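Local coordinates for protein nicotinate phosphoribosyltransferase (Saccharomyces cerevisiae, PDB 1VLP) that catalyses the ATP-dependent synthesis of nicotinate D-ribonucleotide from nicotinate and 5-phospho-alpha-D-ribose 1-diphosphate, the first step from nicotinic acid to NAD, at residues I29-H32 with A33-T37; I319-Y323 with H324-K328; E118-E121 with G122-T125; T416-R419 with V420-L424. One frame throughout, in Å; residues are numbered along the deposited sequence. Where two conformers were deposited one is given.

The four contacts are all local, each within one helix or one turn, and none touches another. No two share an element. Contacts 1 and 3 belong to the N-terminal family region, contacts 2 and 4 to the following one. Contact 1, in helix 26-38, is the buried one. It is mostly apolar, with a buried His32 held by two tyrosines. Contacts 2 and 4 are partly buried, in helices 312-326 and 414-423. Both carry a charged or polar pair on the outer side: His321 with Asp325 in one, Arg419 with Glu423 in the other. Contact 3 is a surface hairpin turn. Contacts 2 and 3 lie farthest apart, about 54 Å between centres.

Contact 1. Residues I29-H32 with A33-T37; sequences ITMH and AAVFT
Ala33 N donates to Ile29 O at 3.0 Å, four residues back. Its CB sits beside Thr30 O at 3.5 Å. Ala33 O in turn takes two donors from Thr37, the backbone N and OG1, which arrive from opposite faces of the carbonyl plane. The OG1 bond measures 2.8 Å to Ala33 O, so the threonine hydroxyl is folded back onto its own helix.

Ala34 N donates to Thr30 O. Its methyl is small, and Trp246 and Trp268 of two other helices touch it. All of this belongs to helix 26-38, an ordinary alpha-helix of the NAPRTase N-terminal region. Thr30 lies close to Tyr27, which probably binds nicotinate, as in related enzymes.

Val35 N donates to Met31 O at 2.8 Å, nearly in line with the carbonyl. This is also where the side chains meet. Residue 31 is selenomethionine, deposited in two conformers. In the one given, its chain bends at chi2 (-70°) and again at chi3 (-63°). The bends bring CE round to Val35 CG2 at 4.0 Å, with the two side chains at a slant; this touch is provisional, since it rests on that conformer. The same CG2 rests on Met31 O at 3.2 Å. Trp246 touches both residues.

Phe36 N donates to His32 O at 2.9 Å, and Phe36 CB lies 3.2 Å from His32 O. The end of Phe36 leads away from 29-32 and its ring stacks on Tyr99. The His32 ring is held at both nitrogens: ND1 hydrogen-bonds to Tyr96 OH and NE2 to Tyr99 OH.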
loop_
_atom_site.group_PDB
_atom_site.type_symbol
_atom_site.label_atom_id
_atom_site.label_comp_id
_atom_site.label_asym_id
_atom_site.label_seq_id
_atom_site.Cartn_x
_atom_site.Cartn_y
_atom_site.Cartn_z
ATOM N N ILE A 29 -1.120 6.545 7.173
ATOM C CA ILE A 29 -0.982 7.598 8.137
ATOM C C ILE A 29 -0.372 8.853 7.568
ATOM O O ILE A 29 -0.807 9.948 7.880
ATOM C CB ILE A 29 -0.218 7.052 9.397
ATOM C CG1 ILE A 29 -1.050 5.938 10.068
ATOM C CG2 ILE A 29 0.123 8.144 10.424
ATOM C CD1 ILE A 29 -2.445 6.369 10.569
ATOM N N THR A 30 0.649 8.723 6.738
ATOM C CA THR A 30 1.228 9.936 6.103
ATOM C C THR A 30 0.208 10.575 5.141
ATOM O O THR A 30 0.036 11.806 5.185
ATOM C CB THR A 30 2.576 9.667 5.434
ATOM O OG1 THR A 30 2.468 8.580 4.516
ATOM C CG2 THR A 30 3.620 9.340 6.491
HETATM N N MSE A 31 -0.515 9.790 4.343
HETATM C CA MSE A 31 -1.614 10.334 3.574
HETATM C C MSE A 31 -2.670 11.011 4.414
HETATM O O MSE A 31 -3.130 12.076 4.092
HETATM C CB MSE A 31 -2.329 9.201 2.812
HETATM C CG MSE A 31 -1.669 8.714 1.563
HETATM SE SE MSE A 31 -1.806 10.143 0.203
HETATM C CE MSE A 31 -3.603 10.242 -0.003
ATOM N N HIS A 32 -3.020 10.370 5.525
ATOM C CA HIS A 32 -4.007 10.937 6.446
ATOM C C HIS A 32 -3.558 12.344 6.908
ATOM O O HIS A 32 -4.313 13.302 6.933
ATOM C CB HIS A 32 -4.184 9.996 7.649
ATOM C CG HIS A 32 -5.347 10.359 8.521
ATOM N ND1 HIS A 32 -5.410 10.000 9.861
ATOM C CD2 HIS A 32 -6.497 11.038 8.254
ATOM C CE1 HIS A 32 -6.564 10.429 10.363
ATOM N NE2 HIS A 32 -7.222 11.094 9.422
ATOM N N ALA A 33 -2.292 12.437 7.316
ATOM C CA ALA A 33 -1.696 13.734 7.708
ATOM C C ALA A 33 -1.711 14.713 6.558
ATOM O O ALA A 33 -2.074 15.870 6.741
ATOM C CB ALA A 33 -0.307 13.549 8.214
ATOM N N ALA A 34 -1.384 14.233 5.358
ATOM C CA ALA A 34 -1.349 15.137 4.189
ATOM C C ALA A 34 -2.762 15.652 3.842
ATOM O O ALA A 34 -2.959 16.827 3.530
ATOM C CB ALA A 34 -0.699 14.422 2.981
ATOM N N VAL A 35 -3.764 14.759 3.919
ATOM C CA VAL A 35 -5.128 15.085 3.546
ATOM C C VAL A 35 -5.737 15.999 4.583
ATOM O O VAL A 35 -6.429 16.964 4.236
ATOM C CB VAL A 35 -5.924 13.799 3.388
ATOM C CG1 VAL A 35 -7.371 14.043 3.334
ATOM C CG2 VAL A 35 -5.419 13.056 2.120
ATOM N N PHE A 36 -5.490 15.673 5.847
ATOM C CA PHE A 36 -5.948 16.499 6.963
ATOM C C PHE A 36 -5.394 17.921 6.842
ATOM O O PHE A 36 -6.130 18.873 7.068
ATOM C CB PHE A 36 -5.536 15.881 8.321
ATOM C CG PHE A 36 -5.698 16.837 9.489
ATOM C CD1 PHE A 36 -6.948 17.147 9.965
ATOM C CD2 PHE A 36 -4.576 17.476 10.048
ATOM C CE1 PHE A 36 -7.105 18.036 11.043
ATOM C CE2 PHE A 36 -4.736 18.378 11.122
ATOM C CZ PHE A 36 -5.993 18.643 11.596
ATOM N N THR A 37 -4.112 18.032 6.516
ATOM C CA THR A 37 -3.393 19.294 6.472
ATOM C C THR A 37 -3.900 20.199 5.318
ATOM O O THR A 37 -4.121 21.406 5.501
ATOM C CB THR A 37 -1.849 19.063 6.444
ATOM O OG1 THR A 37 -1.404 18.410 7.682
ATOM C CG2 THR A 37 -1.080 20.372 6.311
#

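Contact 2. Residues I319-Y323 with H324-K328; sequences ISHHY and HDVLK
His322 and Leu327 meet ring to branch. Leu327 CD1 lies 3.6 Å from His322 CD2, and CG of the same leucine also touches the imidazole. The side chains approach at a slant. The ring is turned toward the leucine by its first torsion, which puts CG opposite the backbone N (chi1 -172°). The NE2 of His322 hydrogen-bonds to Phe294 O. A serine here would probably leave Phe294 O without this donor and open a gap beside Leu327 CD1.

Tyr323 approaches the same leucine methyl obliquely, through its CD1. That atom is 3.9 Å from Leu327 CD1, so this one branch touches both aromatic rings. The tyrosine ring also packs on Val305 of strand 304-307.

His321 faces solvent. ND1 donates to Asp325 OD2 at 2.8 Å, with an angle of 154° at the hydrogen. The oxygen lies near the imidazole plane and uses its anti lone pair, while the carboxylate is turned 71° from the ring.

The backbone is wider than a regular alpha-helix here. Val326 N donates to His321 O at 3.2 Å, and Leu327 N to His322 O at 2.9 Å, each five residues back. His321 O also accepts from Asp325 N. Lys328 then leaves with positive phi, and its NZ bonds back to Asp325 O. This wider pi-type turn lies in the last part of helix 312-326, the crossover helix of a beta-alpha-beta unit between parallel strands 304-307 and 335-338.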
loop_
_atom_site.group_PDB
_atom_site.type_symbol
_atom_site.label_atom_id
_atom_site.label_comp_id
_atom_site.label_asym_id
_atom_site.label_seq_id
_atom_site.Cartn_x
_atom_site.Cartn_y
_atom_site.Cartn_z
ATOM N N ILE A 319 14.844 6.012 -15.812
ATOM C CA ILE A 319 15.148 6.802 -14.613
ATOM C C ILE A 319 16.641 7.117 -14.474
ATOM O O ILE A 319 17.014 8.249 -14.131
ATOM C CB ILE A 319 14.637 6.064 -13.328
ATOM C CG1 ILE A 319 13.118 6.091 -13.292
ATOM C CG2 ILE A 319 15.192 6.677 -12.086
ATOM C CD1 ILE A 319 12.494 7.490 -13.327
ATOM N N SER A 320 17.489 6.138 -14.753
ATOM C CA SER A 320 18.931 6.330 -14.729
ATOM C C SER A 320 19.369 7.404 -15.699
ATOM O O SER A 320 20.118 8.310 -15.339
ATOM C CB SER A 320 19.667 5.003 -15.033
ATOM O OG SER A 320 21.062 5.206 -15.138
ATOM N N HIS A 321 18.894 7.320 -16.940
ATOM C CA HIS A 321 19.158 8.368 -17.926
ATOM C C HIS A 321 18.687 9.723 -17.407
ATOM O O HIS A 321 19.374 10.704 -17.541
ATOM C CB HIS A 321 18.462 8.029 -19.248
ATOM C CG HIS A 321 18.445 9.179 -20.231
ATOM N ND1 HIS A 321 19.592 9.658 -20.803
ATOM C CD2 HIS A 321 17.435 9.949 -20.708
ATOM C CE1 HIS A 321 19.310 10.679 -21.593
ATOM N NE2 HIS A 321 17.999 10.867 -21.575
ATOM N N HIS A 322 17.503 9.773 -16.806
ATOM C CA HIS A 322 17.027 11.043 -16.283
ATOM C C HIS A 322 17.958 11.600 -15.235
ATOM O O HIS A 322 18.347 12.753 -15.311
ATOM C CB HIS A 322 15.638 10.944 -15.711
ATOM C CG HIS A 322 15.057 12.276 -15.352
ATOM N ND1 HIS A 322 14.574 13.158 -16.301
ATOM C CD2 HIS A 322 14.899 12.877 -14.150
ATOM C CE1 HIS A 322 14.122 14.242 -15.679
ATOM N NE2 HIS A 322 14.292 14.083 -14.379
ATOM N N TYR A 323 18.307 10.802 -14.242
ATOM C CA TYR A 323 19.121 11.313 -13.152
ATOM C C TYR A 323 20.582 11.644 -13.569
ATOM O O TYR A 323 21.104 12.698 -13.207
ATOM C CB TYR A 323 19.141 10.308 -12.024
ATOM C CG TYR A 323 18.003 10.339 -11.022
ATOM C CD1 TYR A 323 17.646 11.527 -10.368
ATOM C CD2 TYR A 323 17.345 9.159 -10.650
ATOM C CE1 TYR A 323 16.641 11.554 -9.405
ATOM C CE2 TYR A 323 16.355 9.161 -9.710
ATOM C CZ TYR A 323 15.999 10.352 -9.062
ATOM O OH TYR A 323 14.991 10.280 -8.085
ATOM N N HIS A 324 21.192 10.774 -14.344
ATOM C CA HIS A 324 22.614 10.891 -14.608
ATOM C C HIS A 324 22.936 11.779 -15.790
ATOM O O HIS A 324 23.859 12.560 -15.751
ATOM C CB HIS A 324 23.198 9.495 -14.897
ATOM C CG HIS A 324 24.694 9.470 -15.095
ATOM N ND1 HIS A 324 25.581 9.849 -14.108
ATOM C CD2 HIS A 324 25.454 9.051 -16.137
ATOM C CE1 HIS A 324 26.823 9.693 -14.545
ATOM N NE2 HIS A 324 26.776 9.212 -15.772
ATOM N N ASP A 325 22.127 11.667 -16.822
ATOM C CA ASP A 325 22.292 12.427 -18.052
ATOM C C ASP A 325 21.555 13.761 -18.027
ATOM O O ASP A 325 22.171 14.794 -18.347
ATOM C CB ASP A 325 21.870 11.605 -19.275
ATOM C CG ASP A 325 22.786 10.371 -19.529
ATOM O OD1 ASP A 325 23.935 10.362 -19.049
ATOM O OD2 ASP A 325 22.318 9.421 -20.203
ATOM N N VAL A 326 20.271 13.775 -17.673
ATOM C CA VAL A 326 19.515 15.022 -17.720
ATOM C C VAL A 326 19.845 15.893 -16.534
ATOM O O VAL A 326 20.094 17.095 -16.678
ATOM C CB VAL A 326 18.009 14.771 -17.844
ATOM C CG1 VAL A 326 17.244 16.090 -17.933
ATOM C CG2 VAL A 326 17.726 13.894 -19.120
ATOM N N LEU A 327 19.824 15.292 -15.355
ATOM C CA LEU A 327 20.074 16.012 -14.114
ATOM C C LEU A 327 21.523 16.003 -13.676
ATOM O O LEU A 327 21.853 16.666 -12.705
ATOM C CB LEU A 327 19.189 15.455 -12.980
ATOM C CG LEU A 327 17.667 15.518 -13.224
ATOM C CD1 LEU A 327 16.928 14.957 -11.986
ATOM C CD2 LEU A 327 17.256 16.935 -13.522
ATOM N N LYS A 328 22.386 15.275 -14.388
ATOM C CA LYS A 328 23.832 15.322 -14.141
ATOM C C LYS A 328 24.198 14.923 -12.722
ATOM O O LYS A 328 25.179 15.434 -12.162
ATOM C CB LYS A 328 24.395 16.722 -14.497
ATOM C CG LYS A 328 24.535 16.968 -15.965
ATOM C CD LYS A 328 23.272 17.091 -16.663
ATOM C CE LYS A 328 23.461 17.787 -18.012
ATOM N NZ LYS A 328 22.324 17.519 -18.952
#

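Contact 3. Residues E118-E121 with G122-T125; sequences EEIE and GKPT
Glu119 reaches across to Thr125 because CG stands opposite the backbone N (chi1 -156°) and the chain runs on extended beyond CG. This carries OE2 to Thr125 N, which donates to it at 2.7 Å. The N-H points well at the oxygen, 158° at the hydrogen, and OE2 uses its anti lone pair. The same oxygen lies against Pro124, 3.3 Å from Pro124 CA and 3.6 Å from Pro124 CB. A carboxylate thus accepts the backbone N-H on the far side of the turn.

In Ile120, CG2 is the branch that meets Lys123. The two side chains run alongside each other in the same direction. Ile120 CG2 is 3.8 Å from Lys123 CB and also touches CG and CD, so the methyl rests along the aliphatic part of the lysine. The lysine end continues past it, and NZ hydrogen-bonds to Gln54 OE1.

The chain reverses in a type II beta turn from Ile120 to Lys123. Lys123 N donates to Ile120 O at 2.8 Å, and the donor stands above the carbonyl plane. Gly122 takes the third position with phi of 80°. A side chain there would run into Glu121 O.

The turn links strand 113-120 to strand 126-134, neighbours in the antiparallel sheet. Ile120 pairs through the backbone with His126, where strand 126-134 begins, and Glu119 packs on Tyr127. Strand 113-120 is the outermost strand of that sheet within the chain.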
loop_
_atom_site.group_PDB
_atom_site.type_symbol
_atom_site.label_atom_id
_atom_site.label_comp_id
_atom_site.label_asym_id
_atom_site.label_seq_id
_atom_site.Cartn_x
_atom_site.Cartn_y
_atom_site.Cartn_z
ATOM N N GLU A 118 -24.751 -9.550 -2.666
ATOM C CA GLU A 118 -25.703 -9.924 -3.697
ATOM C C GLU A 118 -25.443 -11.368 -4.026
ATOM O O GLU A 118 -24.303 -11.766 -4.292
ATOM C CB GLU A 118 -25.513 -9.041 -4.944
ATOM C CG GLU A 118 -26.547 -9.188 -6.003
ATOM N N GLU A 119 -26.491 -12.162 -3.930
ATOM C CA GLU A 119 -26.436 -13.538 -4.398
ATOM C C GLU A 119 -26.184 -13.572 -5.898
ATOM O O GLU A 119 -26.854 -12.881 -6.700
ATOM C CB GLU A 119 -27.736 -14.256 -4.089
ATOM C CG GLU A 119 -27.570 -15.747 -4.008
ATOM C CD GLU A 119 -28.738 -16.421 -3.377
ATOM O OE1 GLU A 119 -29.774 -15.741 -3.161
ATOM O OE2 GLU A 119 -28.628 -17.631 -3.101
ATOM N N ILE A 120 -25.243 -14.415 -6.282
ATOM C CA ILE A 120 -24.740 -14.424 -7.643
ATOM C C ILE A 120 -25.719 -15.206 -8.549
ATOM O O ILE A 120 -26.069 -16.347 -8.275
ATOM C CB ILE A 120 -23.309 -15.003 -7.679
ATOM C CG1 ILE A 120 -22.317 -14.044 -6.995
ATOM C CG2 ILE A 120 -22.843 -15.358 -9.128
ATOM C CD1 ILE A 120 -21.048 -14.788 -6.601
ATOM N N GLU A 121 -26.148 -14.570 -9.633
ATOM C CA GLU A 121 -26.995 -15.235 -10.601
ATOM C C GLU A 121 -26.332 -16.495 -11.098
ATOM O O GLU A 121 -25.180 -16.472 -11.512
ATOM C CB GLU A 121 -27.364 -14.304 -11.773
ATOM C CG GLU A 121 -28.328 -13.183 -11.377
ATOM C CD GLU A 121 -29.195 -12.702 -12.551
ATOM O OE1 GLU A 121 -29.145 -13.336 -13.627
ATOM O OE2 GLU A 121 -29.935 -11.708 -12.381
ATOM N N GLY A 122 -27.071 -17.599 -10.999
ATOM C CA GLY A 122 -26.604 -18.908 -11.407
ATOM C C GLY A 122 -25.715 -19.588 -10.390
ATOM O O GLY A 122 -25.204 -20.679 -10.652
ATOM N N LYS A 123 -25.497 -18.940 -9.244
ATOM C CA LYS A 123 -24.667 -19.536 -8.170
ATOM C C LYS A 123 -25.335 -19.324 -6.821
ATOM O O LYS A 123 -24.790 -18.674 -5.912
ATOM C CB LYS A 123 -23.238 -18.997 -8.194
ATOM C CG LYS A 123 -22.470 -19.227 -9.476
ATOM C CD LYS A 123 -21.019 -18.829 -9.307
ATOM C CE LYS A 123 -20.207 -19.171 -10.511
ATOM N NZ LYS A 123 -18.823 -18.603 -10.527
ATOM N N PRO A 124 -26.549 -19.895 -6.669
ATOM C CA PRO A 124 -27.237 -19.619 -5.403
ATOM C C PRO A 124 -26.458 -20.124 -4.176
ATOM O O PRO A 124 -25.800 -21.134 -4.250
ATOM C CB PRO A 124 -28.634 -20.262 -5.592
ATOM C CG PRO A 124 -28.460 -21.320 -6.626
ATOM C CD PRO A 124 -27.342 -20.769 -7.572
ATOM N N THR A 125 -26.513 -19.343 -3.090
ATOM C CA THR A 125 -25.776 -19.535 -1.816
ATOM C C THR A 125 -24.385 -18.886 -1.868
ATOM O O THR A 125 -23.636 -18.904 -0.887
ATOM C CB THR A 125 -25.700 -21.035 -1.320
ATOM O OG1 THR A 125 -24.728 -21.770 -2.077
ATOM C CG2 THR A 125 -27.073 -21.736 -1.335
#

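Contact 4. Residues T416-R419 with V420-L424; sequences TVKR and VKEEL
Val417 and Lys421 pack together on the closer side of this helical turn. Val417 CG1 lies 3.9 Å from Lys421 CE, and the lysine chain runs along the valine in the same direction. Lys421 CG also rests on Val417 O. At the far end Lys421 NZ hydrogen-bonds to Asn410 OD1, and Asn410 touches Val417 as well. An alanine in its place would probably leave Asn410 without the lysine donor and uncover the Val417 methyl. Nearby, Val420 CG2 sits 3.2 Å from Thr416 O, and loop residues Tyr257, Ile401 and Ile403 cover this valine.

The opposite charges lie on the more open side. Arg419 was deposited in two conformers, so its bonds are tentative. In the one given it runs alongside Glu423 and forms a salt bridge, 2.6 Å from Arg419 NH1 to Glu423 OE2. The oxygen meets the guanidinium edge-on, roughly coplanar with it, and the two flat groups are turned 51° apart. A bend in this copy of the arginine chain at chi3 (-39°) swings the guanidinium round toward the glutamate. Its NH2 also has a long, weak ion pair with Glu255.

Lys418 and Glu422 are looser. Glu422 OE2 touches Lys418 CE at 3.4 Å, but Lys418 NZ is 4.5 Å from Glu422 OE2, too far for a direct ion pair. A water donates to Lys418 O at 2.8 Å and more weakly to Glu422 OE2.

Each of these three side-chain pairs is spaced four residues apart in helix 414-423. The distances are consistent with a closer ion pair at Arg419-Glu423 than at Lys418-Glu422, while the charge of Lys421 is directed to a loop.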
loop_
_atom_site.group_PDB
_atom_site.type_symbol
_atom_site.label_atom_id
_atom_site.label_comp_id
_atom_site.label_asym_id
_atom_site.label_seq_id
_atom_site.Cartn_x
_atom_site.Cartn_y
_atom_site.Cartn_z
ATOM N N THR A 416 -12.606 9.892 -19.220
ATOM C CA THR A 416 -11.684 10.735 -18.479
ATOM C C THR A 416 -10.255 10.352 -18.809
ATOM O O THR A 416 -9.392 11.218 -19.027
ATOM C CB THR A 416 -11.947 10.637 -16.968
ATOM O OG1 THR A 416 -13.317 11.032 -16.710
ATOM C CG2 THR A 416 -11.010 11.518 -16.189
ATOM N N VAL A 417 -10.000 9.056 -18.852
ATOM C CA VAL A 417 -8.652 8.542 -19.133
ATOM C C VAL A 417 -8.217 9.017 -20.545
ATOM O O VAL A 417 -7.081 9.502 -20.753
ATOM C CB VAL A 417 -8.619 6.996 -19.027
ATOM C CG1 VAL A 417 -7.330 6.433 -19.608
ATOM C CG2 VAL A 417 -8.819 6.536 -17.544
ATOM N N LYS A 418 -9.114 8.853 -21.528
ATOM C CA LYS A 418 -8.873 9.398 -22.853
ATOM C C LYS A 418 -8.554 10.898 -22.900
ATOM O O LYS A 418 -7.588 11.285 -23.588
ATOM C CB LYS A 418 -10.085 9.126 -23.747
ATOM C CG LYS A 418 -9.966 9.738 -25.123
ATOM C CD LYS A 418 -11.011 9.199 -26.053
ATOM C CE LYS A 418 -11.199 10.156 -27.209
ATOM N NZ LYS A 418 -11.914 9.481 -28.304
ATOM N N ARG A 419 -9.374 11.712 -22.250
ATOM C CA ARG A 419 -9.219 13.164 -22.177
ATOM C C ARG A 419 -7.856 13.540 -21.568
ATOM O O ARG A 419 -7.197 14.456 -22.037
ATOM C CB ARG A 419 -10.236 13.793 -21.218
ATOM C CG ARG A 419 -11.692 13.942 -21.643
ATOM C CD ARG A 419 -12.492 14.897 -20.698
ATOM N NE ARG A 419 -12.196 14.803 -19.242
ATOM C CZ ARG A 419 -11.310 15.551 -18.577
ATOM N NH1 ARG A 419 -10.571 16.445 -19.210
ATOM N NH2 ARG A 419 -11.145 15.405 -17.267
ATOM N N VAL A 420 -7.475 12.840 -20.498
ATOM C CA VAL A 420 -6.221 13.092 -19.763
ATOM C C VAL A 420 -5.005 12.707 -20.610
ATOM O O VAL A 420 -4.048 13.478 -20.703
ATOM C CB VAL A 420 -6.175 12.377 -18.362
ATOM C CG1 VAL A 420 -4.790 12.472 -17.712
ATOM C CG2 VAL A 420 -7.185 12.967 -17.423
ATOM N N LYS A 421 -5.042 11.549 -21.258
ATOM C CA LYS A 421 -3.946 11.159 -22.158
ATOM C C LYS A 421 -3.681 12.218 -23.236
ATOM O O LYS A 421 -2.519 12.490 -23.599
ATOM C CB LYS A 421 -4.232 9.821 -22.803
ATOM C CG LYS A 421 -3.994 8.653 -21.911
ATOM C CD LYS A 421 -4.619 7.431 -22.535
ATOM C CE LYS A 421 -4.188 6.161 -21.929
ATOM N NZ LYS A 421 -4.926 5.059 -22.638
ATOM N N GLU A 422 -4.758 12.851 -23.697
ATOM C CA GLU A 422 -4.676 13.928 -24.682
ATOM C C GLU A 422 -4.049 15.171 -24.066
ATOM O O GLU A 422 -3.062 15.683 -24.607
ATOM C CB GLU A 422 -6.067 14.230 -25.232
ATOM C CG GLU A 422 -6.626 13.076 -26.070
ATOM C CD GLU A 422 -8.090 13.247 -26.516
ATOM O OE1 GLU A 422 -8.756 14.254 -26.133
ATOM O OE2 GLU A 422 -8.571 12.341 -27.252
ATOM N N GLU A 423 -4.580 15.602 -22.910
ATOM C CA GLU A 423 -4.082 16.789 -22.185
ATOM C C GLU A 423 -2.605 16.666 -21.815
ATOM O O GLU A 423 -1.873 17.663 -21.861
ATOM C CB GLU A 423 -4.942 17.104 -20.965
ATOM C CG GLU A 423 -6.375 17.584 -21.286
ATOM C CD GLU A 423 -7.325 17.560 -20.092
ATOM O OE1 GLU A 423 -6.856 17.380 -18.927
ATOM O OE2 GLU A 423 -8.556 17.720 -20.317
ATOM N N LEU A 424 -2.157 15.455 -21.503
ATOM C CA LEU A 424 -0.752 15.197 -21.126
ATOM C C LEU A 424 0.145 14.841 -22.306
ATOM O O LEU A 424 1.337 14.548 -22.131
ATOM C CB LEU A 424 -0.677 14.085 -20.059
ATOM C CG LEU A 424 -1.447 14.493 -18.799
ATOM C CD1 LEU A 424 -1.248 13.505 -17.692
ATOM C CD2 LEU A 424 -1.115 15.940 -18.358
HETATM O O HOH W 1 -6.602 9.912 -25.765
#